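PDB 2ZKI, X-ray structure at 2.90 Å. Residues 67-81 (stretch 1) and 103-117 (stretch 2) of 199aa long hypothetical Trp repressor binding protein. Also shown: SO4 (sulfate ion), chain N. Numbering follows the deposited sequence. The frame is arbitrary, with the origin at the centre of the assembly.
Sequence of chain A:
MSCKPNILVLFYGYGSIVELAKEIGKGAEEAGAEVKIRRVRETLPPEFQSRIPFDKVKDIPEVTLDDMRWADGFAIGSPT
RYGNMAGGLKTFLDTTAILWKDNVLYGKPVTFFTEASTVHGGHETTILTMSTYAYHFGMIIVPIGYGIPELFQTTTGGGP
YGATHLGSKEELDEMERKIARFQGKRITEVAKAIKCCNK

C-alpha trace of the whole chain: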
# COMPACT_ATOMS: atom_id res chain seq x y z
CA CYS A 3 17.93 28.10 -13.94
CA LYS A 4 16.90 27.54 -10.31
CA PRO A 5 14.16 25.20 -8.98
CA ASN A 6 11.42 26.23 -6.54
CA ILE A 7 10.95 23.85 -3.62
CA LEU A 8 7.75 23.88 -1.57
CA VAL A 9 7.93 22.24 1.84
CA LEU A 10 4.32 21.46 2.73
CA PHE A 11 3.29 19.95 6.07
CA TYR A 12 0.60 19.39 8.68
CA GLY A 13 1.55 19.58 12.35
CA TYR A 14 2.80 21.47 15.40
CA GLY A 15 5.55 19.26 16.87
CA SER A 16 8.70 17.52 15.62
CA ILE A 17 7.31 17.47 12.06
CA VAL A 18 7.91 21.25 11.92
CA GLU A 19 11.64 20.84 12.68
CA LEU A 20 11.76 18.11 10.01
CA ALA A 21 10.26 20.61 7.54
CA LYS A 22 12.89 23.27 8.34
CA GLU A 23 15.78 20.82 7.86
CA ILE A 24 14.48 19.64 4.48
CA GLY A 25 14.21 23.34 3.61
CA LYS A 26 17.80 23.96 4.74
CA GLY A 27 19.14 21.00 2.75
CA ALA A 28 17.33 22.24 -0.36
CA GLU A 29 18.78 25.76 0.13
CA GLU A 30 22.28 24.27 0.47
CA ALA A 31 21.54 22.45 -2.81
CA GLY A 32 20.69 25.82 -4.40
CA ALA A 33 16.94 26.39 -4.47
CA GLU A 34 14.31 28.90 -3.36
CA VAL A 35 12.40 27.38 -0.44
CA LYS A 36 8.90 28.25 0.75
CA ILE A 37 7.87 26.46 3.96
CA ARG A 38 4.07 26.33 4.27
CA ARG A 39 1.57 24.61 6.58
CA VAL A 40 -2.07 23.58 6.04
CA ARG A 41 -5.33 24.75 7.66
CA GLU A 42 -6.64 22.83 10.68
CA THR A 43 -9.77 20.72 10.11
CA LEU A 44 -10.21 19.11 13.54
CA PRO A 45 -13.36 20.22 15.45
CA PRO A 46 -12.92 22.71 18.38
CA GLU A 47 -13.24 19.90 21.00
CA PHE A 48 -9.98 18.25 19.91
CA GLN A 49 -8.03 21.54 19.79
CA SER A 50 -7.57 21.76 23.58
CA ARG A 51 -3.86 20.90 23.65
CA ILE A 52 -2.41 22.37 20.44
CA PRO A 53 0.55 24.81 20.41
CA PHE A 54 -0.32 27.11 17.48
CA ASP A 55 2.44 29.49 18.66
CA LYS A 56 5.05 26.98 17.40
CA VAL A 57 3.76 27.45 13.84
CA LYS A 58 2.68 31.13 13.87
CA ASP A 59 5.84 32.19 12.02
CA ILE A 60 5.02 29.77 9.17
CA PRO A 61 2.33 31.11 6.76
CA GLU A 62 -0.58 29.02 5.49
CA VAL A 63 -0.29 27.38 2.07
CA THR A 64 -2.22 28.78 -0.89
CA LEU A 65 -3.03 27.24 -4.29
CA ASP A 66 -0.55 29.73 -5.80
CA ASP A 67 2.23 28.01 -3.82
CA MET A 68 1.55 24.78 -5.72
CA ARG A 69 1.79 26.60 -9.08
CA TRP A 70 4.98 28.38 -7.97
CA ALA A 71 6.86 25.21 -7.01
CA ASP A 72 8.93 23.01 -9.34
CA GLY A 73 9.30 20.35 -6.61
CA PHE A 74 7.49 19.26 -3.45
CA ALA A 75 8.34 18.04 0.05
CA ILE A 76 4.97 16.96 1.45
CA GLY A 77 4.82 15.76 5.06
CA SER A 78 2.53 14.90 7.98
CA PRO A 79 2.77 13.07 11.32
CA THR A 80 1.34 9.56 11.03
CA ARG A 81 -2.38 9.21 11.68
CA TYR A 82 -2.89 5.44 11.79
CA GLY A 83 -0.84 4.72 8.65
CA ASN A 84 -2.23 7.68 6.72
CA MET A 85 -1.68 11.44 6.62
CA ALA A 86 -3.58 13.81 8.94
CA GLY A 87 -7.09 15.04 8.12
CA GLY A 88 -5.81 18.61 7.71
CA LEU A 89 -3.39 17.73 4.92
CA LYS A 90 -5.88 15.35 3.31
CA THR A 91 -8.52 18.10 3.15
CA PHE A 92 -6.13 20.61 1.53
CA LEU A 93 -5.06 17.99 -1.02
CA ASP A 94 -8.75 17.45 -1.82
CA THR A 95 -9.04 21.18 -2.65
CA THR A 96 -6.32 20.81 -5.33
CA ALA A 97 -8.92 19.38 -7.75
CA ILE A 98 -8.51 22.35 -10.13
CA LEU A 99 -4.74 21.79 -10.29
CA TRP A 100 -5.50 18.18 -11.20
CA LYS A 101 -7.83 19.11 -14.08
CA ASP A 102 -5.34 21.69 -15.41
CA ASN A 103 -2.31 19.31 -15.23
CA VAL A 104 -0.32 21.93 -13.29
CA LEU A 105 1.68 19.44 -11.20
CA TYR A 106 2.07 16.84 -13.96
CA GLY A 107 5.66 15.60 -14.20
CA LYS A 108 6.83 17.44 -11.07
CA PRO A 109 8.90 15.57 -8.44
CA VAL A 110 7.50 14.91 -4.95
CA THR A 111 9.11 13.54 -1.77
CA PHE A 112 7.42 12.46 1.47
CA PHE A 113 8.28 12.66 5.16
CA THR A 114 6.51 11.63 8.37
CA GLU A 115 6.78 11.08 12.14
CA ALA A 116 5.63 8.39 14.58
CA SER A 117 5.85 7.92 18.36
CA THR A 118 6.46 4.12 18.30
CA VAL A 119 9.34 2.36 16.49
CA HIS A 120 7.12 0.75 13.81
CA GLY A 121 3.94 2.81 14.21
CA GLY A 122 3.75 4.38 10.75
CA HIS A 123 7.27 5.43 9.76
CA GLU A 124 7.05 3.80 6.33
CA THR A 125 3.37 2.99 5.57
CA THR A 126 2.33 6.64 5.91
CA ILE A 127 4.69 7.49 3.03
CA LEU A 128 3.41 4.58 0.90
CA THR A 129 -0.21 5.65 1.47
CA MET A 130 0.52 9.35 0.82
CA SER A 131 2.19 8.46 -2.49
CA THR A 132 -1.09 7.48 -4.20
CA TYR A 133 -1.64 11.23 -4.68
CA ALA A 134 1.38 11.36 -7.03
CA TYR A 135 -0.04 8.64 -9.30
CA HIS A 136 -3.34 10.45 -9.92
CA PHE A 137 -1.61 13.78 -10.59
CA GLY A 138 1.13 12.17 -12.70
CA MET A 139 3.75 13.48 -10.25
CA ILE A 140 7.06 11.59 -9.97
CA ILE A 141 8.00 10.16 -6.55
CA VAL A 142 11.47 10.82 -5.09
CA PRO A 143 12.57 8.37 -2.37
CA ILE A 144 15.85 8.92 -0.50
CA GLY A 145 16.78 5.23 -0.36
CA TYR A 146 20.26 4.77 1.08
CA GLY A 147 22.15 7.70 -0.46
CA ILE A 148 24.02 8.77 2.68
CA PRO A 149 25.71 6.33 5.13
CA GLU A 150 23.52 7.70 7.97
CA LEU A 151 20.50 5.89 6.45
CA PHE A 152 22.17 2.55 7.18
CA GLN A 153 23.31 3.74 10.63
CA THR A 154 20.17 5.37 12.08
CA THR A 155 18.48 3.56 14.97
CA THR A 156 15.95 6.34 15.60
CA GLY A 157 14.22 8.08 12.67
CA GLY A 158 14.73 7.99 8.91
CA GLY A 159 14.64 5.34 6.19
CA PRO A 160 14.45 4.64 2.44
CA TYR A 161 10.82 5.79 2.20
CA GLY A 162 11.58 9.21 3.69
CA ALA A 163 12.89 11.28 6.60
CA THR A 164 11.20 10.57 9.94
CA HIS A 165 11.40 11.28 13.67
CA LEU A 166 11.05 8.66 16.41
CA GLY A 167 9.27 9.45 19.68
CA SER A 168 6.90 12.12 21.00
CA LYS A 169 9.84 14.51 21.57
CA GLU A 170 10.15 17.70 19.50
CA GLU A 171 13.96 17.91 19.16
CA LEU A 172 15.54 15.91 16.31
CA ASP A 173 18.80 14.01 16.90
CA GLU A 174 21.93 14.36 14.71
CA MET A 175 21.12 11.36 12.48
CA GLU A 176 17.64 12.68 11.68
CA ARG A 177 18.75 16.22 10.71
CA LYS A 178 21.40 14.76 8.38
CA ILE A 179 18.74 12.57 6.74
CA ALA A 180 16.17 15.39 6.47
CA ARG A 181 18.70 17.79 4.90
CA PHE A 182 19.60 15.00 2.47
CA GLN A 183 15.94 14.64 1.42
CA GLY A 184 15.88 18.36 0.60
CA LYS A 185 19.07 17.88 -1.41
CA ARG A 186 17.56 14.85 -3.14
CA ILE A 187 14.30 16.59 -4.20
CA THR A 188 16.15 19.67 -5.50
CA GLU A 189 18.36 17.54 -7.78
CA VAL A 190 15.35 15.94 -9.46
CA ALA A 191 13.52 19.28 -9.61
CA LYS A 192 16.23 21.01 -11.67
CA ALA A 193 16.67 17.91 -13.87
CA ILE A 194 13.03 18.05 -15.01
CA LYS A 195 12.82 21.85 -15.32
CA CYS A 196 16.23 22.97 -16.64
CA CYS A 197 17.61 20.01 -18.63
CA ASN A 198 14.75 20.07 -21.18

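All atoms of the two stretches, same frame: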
# COMPACT_ATOMS: atom_id res chain seq x y z
N ASP A 67 0.99 28.67 -4.26
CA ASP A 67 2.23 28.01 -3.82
C ASP A 67 2.51 26.71 -4.58
O ASP A 67 3.67 26.36 -4.80
CB ASP A 67 2.18 27.74 -2.31
CG ASP A 67 2.24 29.02 -1.48
OD1 ASP A 67 1.65 29.03 -0.38
OD2 ASP A 67 2.88 30.00 -1.91
N MET A 68 1.44 26.02 -4.96
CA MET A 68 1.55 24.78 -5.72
C MET A 68 1.94 25.06 -7.18
O MET A 68 2.67 24.28 -7.79
CB MET A 68 0.23 24.00 -5.67
CG MET A 68 -0.31 23.73 -4.26
SD MET A 68 0.65 22.54 -3.31
CE MET A 68 0.20 21.00 -4.12
N ARG A 69 1.45 26.17 -7.72
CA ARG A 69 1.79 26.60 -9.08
C ARG A 69 3.23 27.10 -9.15
O ARG A 69 3.93 26.87 -10.14
CB ARG A 69 0.84 27.70 -9.55
CG ARG A 69 -0.62 27.29 -9.70
CD ARG A 69 -1.47 28.48 -10.10
NE ARG A 69 -2.86 28.10 -10.33
CZ ARG A 69 -3.85 28.30 -9.46
NH1 ARG A 69 -3.62 28.89 -8.29
NH2 ARG A 69 -5.09 27.91 -9.77
N TRP A 70 3.64 27.80 -8.09
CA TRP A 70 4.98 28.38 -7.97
C TRP A 70 6.07 27.32 -7.99
O TRP A 70 7.08 27.47 -8.69
CB TRP A 70 5.05 29.19 -6.67
CG TRP A 70 6.42 29.66 -6.29
CD1 TRP A 70 7.07 30.76 -6.76
CD2 TRP A 70 7.30 29.06 -5.32
NE1 TRP A 70 8.31 30.88 -6.17
CE2 TRP A 70 8.47 29.85 -5.28
CE3 TRP A 70 7.22 27.92 -4.50
CZ2 TRP A 70 9.55 29.54 -4.44
CZ3 TRP A 70 8.29 27.62 -3.67
CH2 TRP A 70 9.44 28.42 -3.65
N ALA A 71 5.85 26.24 -7.24
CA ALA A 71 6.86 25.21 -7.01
C ALA A 71 7.20 24.38 -8.25
O ALA A 71 6.34 24.14 -9.11
CB ALA A 71 6.42 24.30 -5.87
N ASP A 72 8.46 23.96 -8.33
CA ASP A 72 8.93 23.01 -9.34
C ASP A 72 9.17 21.64 -8.70
O ASP A 72 9.43 20.66 -9.41
CB ASP A 72 10.21 23.52 -9.99
CG ASP A 72 10.02 24.84 -10.72
OD1 ASP A 72 9.27 24.86 -11.72
OD2 ASP A 72 10.63 25.84 -10.29
N GLY A 73 9.10 21.58 -7.37
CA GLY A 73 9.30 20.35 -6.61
C GLY A 73 8.67 20.45 -5.23
O GLY A 73 8.55 21.54 -4.67
N PHE A 74 8.29 19.30 -4.68
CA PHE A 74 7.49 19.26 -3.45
C PHE A 74 8.05 18.35 -2.37
O PHE A 74 8.48 17.23 -2.64
CB PHE A 74 6.06 18.82 -3.77
CG PHE A 74 5.29 19.80 -4.59
CD1 PHE A 74 4.54 20.80 -3.98
CD2 PHE A 74 5.30 19.73 -5.98
CE1 PHE A 74 3.82 21.71 -4.74
CE2 PHE A 74 4.58 20.64 -6.75
CZ PHE A 74 3.84 21.63 -6.13
N ALA A 75 8.04 18.85 -1.13
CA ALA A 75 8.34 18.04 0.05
C ALA A 75 7.11 18.04 0.95
O ALA A 75 6.94 18.92 1.80
CB ALA A 75 9.56 18.60 0.78
N ILE A 76 6.25 17.05 0.75
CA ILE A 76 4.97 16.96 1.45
C ILE A 76 5.05 16.01 2.65
O ILE A 76 5.42 14.85 2.50
CB ILE A 76 3.82 16.56 0.49
CG1 ILE A 76 3.66 17.62 -0.61
CG2 ILE A 76 2.51 16.36 1.25
CD1 ILE A 76 2.83 17.17 -1.81
N GLY A 77 4.70 16.52 3.83
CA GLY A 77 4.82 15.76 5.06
C GLY A 77 3.66 15.90 6.03
O GLY A 77 2.86 16.83 5.92
N SER A 78 3.58 14.95 6.96
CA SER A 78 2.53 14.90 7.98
C SER A 78 2.88 13.84 9.02
O SER A 78 3.39 12.78 8.66
CB SER A 78 1.18 14.56 7.36
OG SER A 78 0.24 14.15 8.34
N PRO A 79 2.61 14.12 10.31
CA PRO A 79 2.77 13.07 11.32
C PRO A 79 1.77 11.95 11.06
O PRO A 79 0.65 12.21 10.63
CB PRO A 79 2.46 13.79 12.63
CG PRO A 79 1.63 14.97 12.25
CD PRO A 79 2.13 15.38 10.90
N THR A 80 2.19 10.71 11.31
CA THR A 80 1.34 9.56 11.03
C THR A 80 0.01 9.63 11.78
O THR A 80 -0.03 9.99 12.96
CB THR A 80 2.06 8.22 11.35
OG1 THR A 80 1.34 7.13 10.75
CG2 THR A 80 2.16 7.98 12.85
N ARG A 81 -1.07 9.34 11.07
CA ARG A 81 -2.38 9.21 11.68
C ARG A 81 -2.98 7.86 11.31
O ARG A 81 -3.86 7.75 10.45
CB ARG A 81 -3.30 10.38 11.29
CG ARG A 81 -2.89 11.72 11.89
CD ARG A 81 -2.95 11.72 13.41
NE ARG A 81 -1.84 12.49 13.99
CZ ARG A 81 -1.94 13.73 14.45
NH1 ARG A 81 -3.10 14.38 14.41
NH2 ARG A 81 -0.87 14.33 14.96
N ASN A 103 -3.63 19.97 -15.10
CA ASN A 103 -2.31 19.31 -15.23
C ASN A 103 -1.12 20.17 -14.80
O ASN A 103 -0.04 20.08 -15.39
CB ASN A 103 -2.11 18.75 -16.64
CG ASN A 103 -2.95 17.53 -16.92
OD1 ASN A 103 -4.15 17.50 -16.64
ND2 ASN A 103 -2.33 16.50 -17.49
N VAL A 104 -1.33 20.98 -13.77
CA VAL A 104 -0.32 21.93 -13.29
C VAL A 104 0.89 21.22 -12.69
O VAL A 104 2.04 21.61 -12.93
CB VAL A 104 -0.91 22.90 -12.25
CG1 VAL A 104 0.06 24.03 -11.94
CG2 VAL A 104 -2.22 23.47 -12.74
N LEU A 105 0.63 20.17 -11.91
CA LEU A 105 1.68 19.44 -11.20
C LEU A 105 2.23 18.25 -11.98
O LEU A 105 3.15 17.57 -11.53
CB LEU A 105 1.17 18.98 -9.82
CG LEU A 105 0.42 19.97 -8.92
CD1 LEU A 105 -0.02 19.29 -7.64
CD2 LEU A 105 1.26 21.21 -8.61
N TYR A 106 1.67 18.00 -13.17
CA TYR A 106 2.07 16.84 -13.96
C TYR A 106 3.56 16.85 -14.30
O TYR A 106 4.08 17.80 -14.87
CB TYR A 106 1.24 16.75 -15.25
CG TYR A 106 1.35 15.40 -15.93
CD1 TYR A 106 0.38 14.42 -15.73
CD2 TYR A 106 2.43 15.11 -16.76
CE1 TYR A 106 0.48 13.19 -16.35
CE2 TYR A 106 2.55 13.88 -17.39
CZ TYR A 106 1.57 12.92 -17.18
OH TYR A 106 1.68 11.70 -17.80
N GLY A 107 4.24 15.77 -13.92
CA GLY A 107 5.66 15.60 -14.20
C GLY A 107 6.60 16.13 -13.13
O GLY A 107 7.80 15.89 -13.18
N LYS A 108 6.04 16.85 -12.16
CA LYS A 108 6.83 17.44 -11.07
C LYS A 108 7.22 16.39 -10.03
O LYS A 108 6.43 15.49 -9.73
CB LYS A 108 6.06 18.59 -10.40
CG LYS A 108 5.54 19.68 -11.34
CD LYS A 108 6.63 20.65 -11.78
CE LYS A 108 6.09 21.69 -12.75
NZ LYS A 108 5.02 22.54 -12.15
N PRO A 109 8.45 16.49 -9.49
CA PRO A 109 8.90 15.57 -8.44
C PRO A 109 8.30 15.86 -7.06
O PRO A 109 8.10 17.02 -6.70
CB PRO A 109 10.41 15.77 -8.42
CG PRO A 109 10.59 17.17 -8.86
CD PRO A 109 9.50 17.45 -9.85
N VAL A 110 8.04 14.80 -6.30
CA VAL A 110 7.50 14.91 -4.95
C VAL A 110 8.20 13.92 -4.01
O VAL A 110 8.45 12.77 -4.38
CB VAL A 110 5.94 14.73 -4.92
CG1 VAL A 110 5.52 13.37 -5.48
CG2 VAL A 110 5.38 14.93 -3.51
N THR A 111 8.53 14.39 -2.81
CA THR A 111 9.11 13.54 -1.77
C THR A 111 8.28 13.62 -0.49
O THR A 111 7.67 14.66 -0.21
CB THR A 111 10.62 13.86 -1.52
OG1 THR A 111 11.18 12.87 -0.66
CG2 THR A 111 10.81 15.25 -0.91
N PHE A 112 8.27 12.54 0.28
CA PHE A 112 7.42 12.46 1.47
C PHE A 112 8.21 12.23 2.75
O PHE A 112 9.22 11.53 2.77
CB PHE A 112 6.37 11.35 1.31
CG PHE A 112 5.49 11.52 0.11
CD1 PHE A 112 5.73 10.76 -1.04
CD2 PHE A 112 4.44 12.42 0.11
CE1 PHE A 112 4.92 10.91 -2.16
CE2 PHE A 112 3.62 12.57 -1.00
CZ PHE A 112 3.86 11.81 -2.14
N PHE A 113 7.71 12.83 3.83
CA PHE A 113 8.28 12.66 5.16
C PHE A 113 7.19 12.58 6.23
O PHE A 113 6.10 13.13 6.07
CB PHE A 113 9.30 13.77 5.48
CG PHE A 113 8.73 15.16 5.50
CD1 PHE A 113 8.50 15.87 4.32
CD2 PHE A 113 8.46 15.79 6.72
CE1 PHE A 113 8.00 17.16 4.35
CE2 PHE A 113 7.95 17.09 6.75
CZ PHE A 113 7.72 17.78 5.56
N THR A 114 7.50 11.89 7.33
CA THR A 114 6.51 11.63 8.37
C THR A 114 7.16 11.51 9.75
O THR A 114 8.36 11.71 9.90
CB THR A 114 5.64 10.38 8.02
OG1 THR A 114 4.52 10.30 8.91
CG2 THR A 114 6.45 9.08 8.10
N GLU A 115 6.34 11.19 10.75
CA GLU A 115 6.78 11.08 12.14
C GLU A 115 5.84 10.13 12.88
O GLU A 115 4.63 10.16 12.66
CB GLU A 115 6.80 12.46 12.80
CG GLU A 115 7.16 12.50 14.29
CD GLU A 115 5.95 12.38 15.21
OE1 GLU A 115 4.89 12.98 14.90
OE2 GLU A 115 6.05 11.69 16.26
N ALA A 116 6.41 9.30 13.75
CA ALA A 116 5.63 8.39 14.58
C ALA A 116 6.25 8.25 15.97
O ALA A 116 7.48 8.31 16.12
CB ALA A 116 5.50 7.03 13.92
N SER A 117 5.40 8.05 16.97
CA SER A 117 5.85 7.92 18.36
C SER A 117 6.51 6.56 18.64
O SER A 117 7.54 6.50 19.31
CB SER A 117 4.70 8.19 19.33
OG SER A 117 3.57 7.40 19.00
S SO4 N . -6.67 30.18 -7.53
O1 SO4 N . -5.40 30.90 -7.47
O2 SO4 N . -7.50 30.57 -6.38
O3 SO4 N . -7.37 30.50 -8.77
O4 SO4 N . -6.42 28.74 -7.47

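The two stretches meet as neighbouring parallel strands of one β-sheet, joined by a ladder of backbone hydrogen bonds and extended at the start by a small apolar cluster between a helix end and a turn. The strand axes approach to 4.7 Å, and their N-to-C directions differ by 22°, which establishes the parallel sense; the contact buries 944 Å², both sides summed.

The register is constant: Phe74 pairs with Val110, Ala75 with Thr111, Ile76 with Phe112 and Gly77 with Phe113. As expected for parallel strands, the bonds of one residue fan out to the two neighbours of its partner. Phe74 N donates to Pro109 O at 3.1 Å, while Phe74 O accepts from Thr111 N at 2.8 Å with an angle of 162°. Ile76 repeats the pattern, its N donating to Thr111 O at 2.9 Å and its O accepting a weak bond from Phe113 N at 3.3 Å. Ser78 N then donates to Phe113 O at 3.2 Å. Between these rungs, CA-H groups approach the same carbonyls, as in Phe112 CA to Ile76 O at 3.3 Å.

Farther along, a side chain joins the ladder. Thr114 OG1 donates to Ser78 O at 2.7 Å, whereas Glu115 N lies 3.9 Å from that Ser78 O. Backbone pairing reappears at Thr80, whose N donates to Glu115 O at 2.8 Å and a nearly linear 170°. Beside it, Thr80 CG2 packs against Ala116 CB at 3.6 Å.

Side chains alternate between the sheet faces. Phe74, Ile76, Val110 and Phe112 share one face, where Val110 CG2 lies 4.0 Å from Phe74 CB and 3.8 Å from Ile76 CD1; all four residues are buried, so these contacts form part of an apolar layer. On the face carrying Ala75, Thr111 and Phe113, the Phe113 ring (chi1 62°, p) folds over Gly77. Gly77 CA sits 3.5 Å from the ring centroid and 11° off its normal, a CH-π contact over the face. A CB on Gly77 would fall 2.3 Å from Phe113 CE2, a clash, so the absence of a side chain makes room for the ring. The ring edge reaches Ala75, with Phe113 CE1 3.3 Å from Ala75 O.

Before the strands, Leu105 points toward stretch 1 and bridges helix and strand: its CD2 lies 3.6 Å from Phe74 CZ, and its CD1 lies 3.9 Å from Met68 CE. Leu105 also opens a type II turn closed by Lys108 N donating to Leu105 O at 3.0 Å. The positive phi of Gly107 (91°) suits glycine there, since a CB would jam against the preceding carbonyl. Lys108 folds back within its own stretch, NZ donating to Val104 O at 3.2 Å, while its CD lies 3.7 Å from Asp72 O. At the exposed margin, Arg69 CG touches Val104 CG1 at 4.0 Å, and the guanidinium binds a sulfate, with Arg69 NH2 donating to SO4 O4 at 2.8 Å.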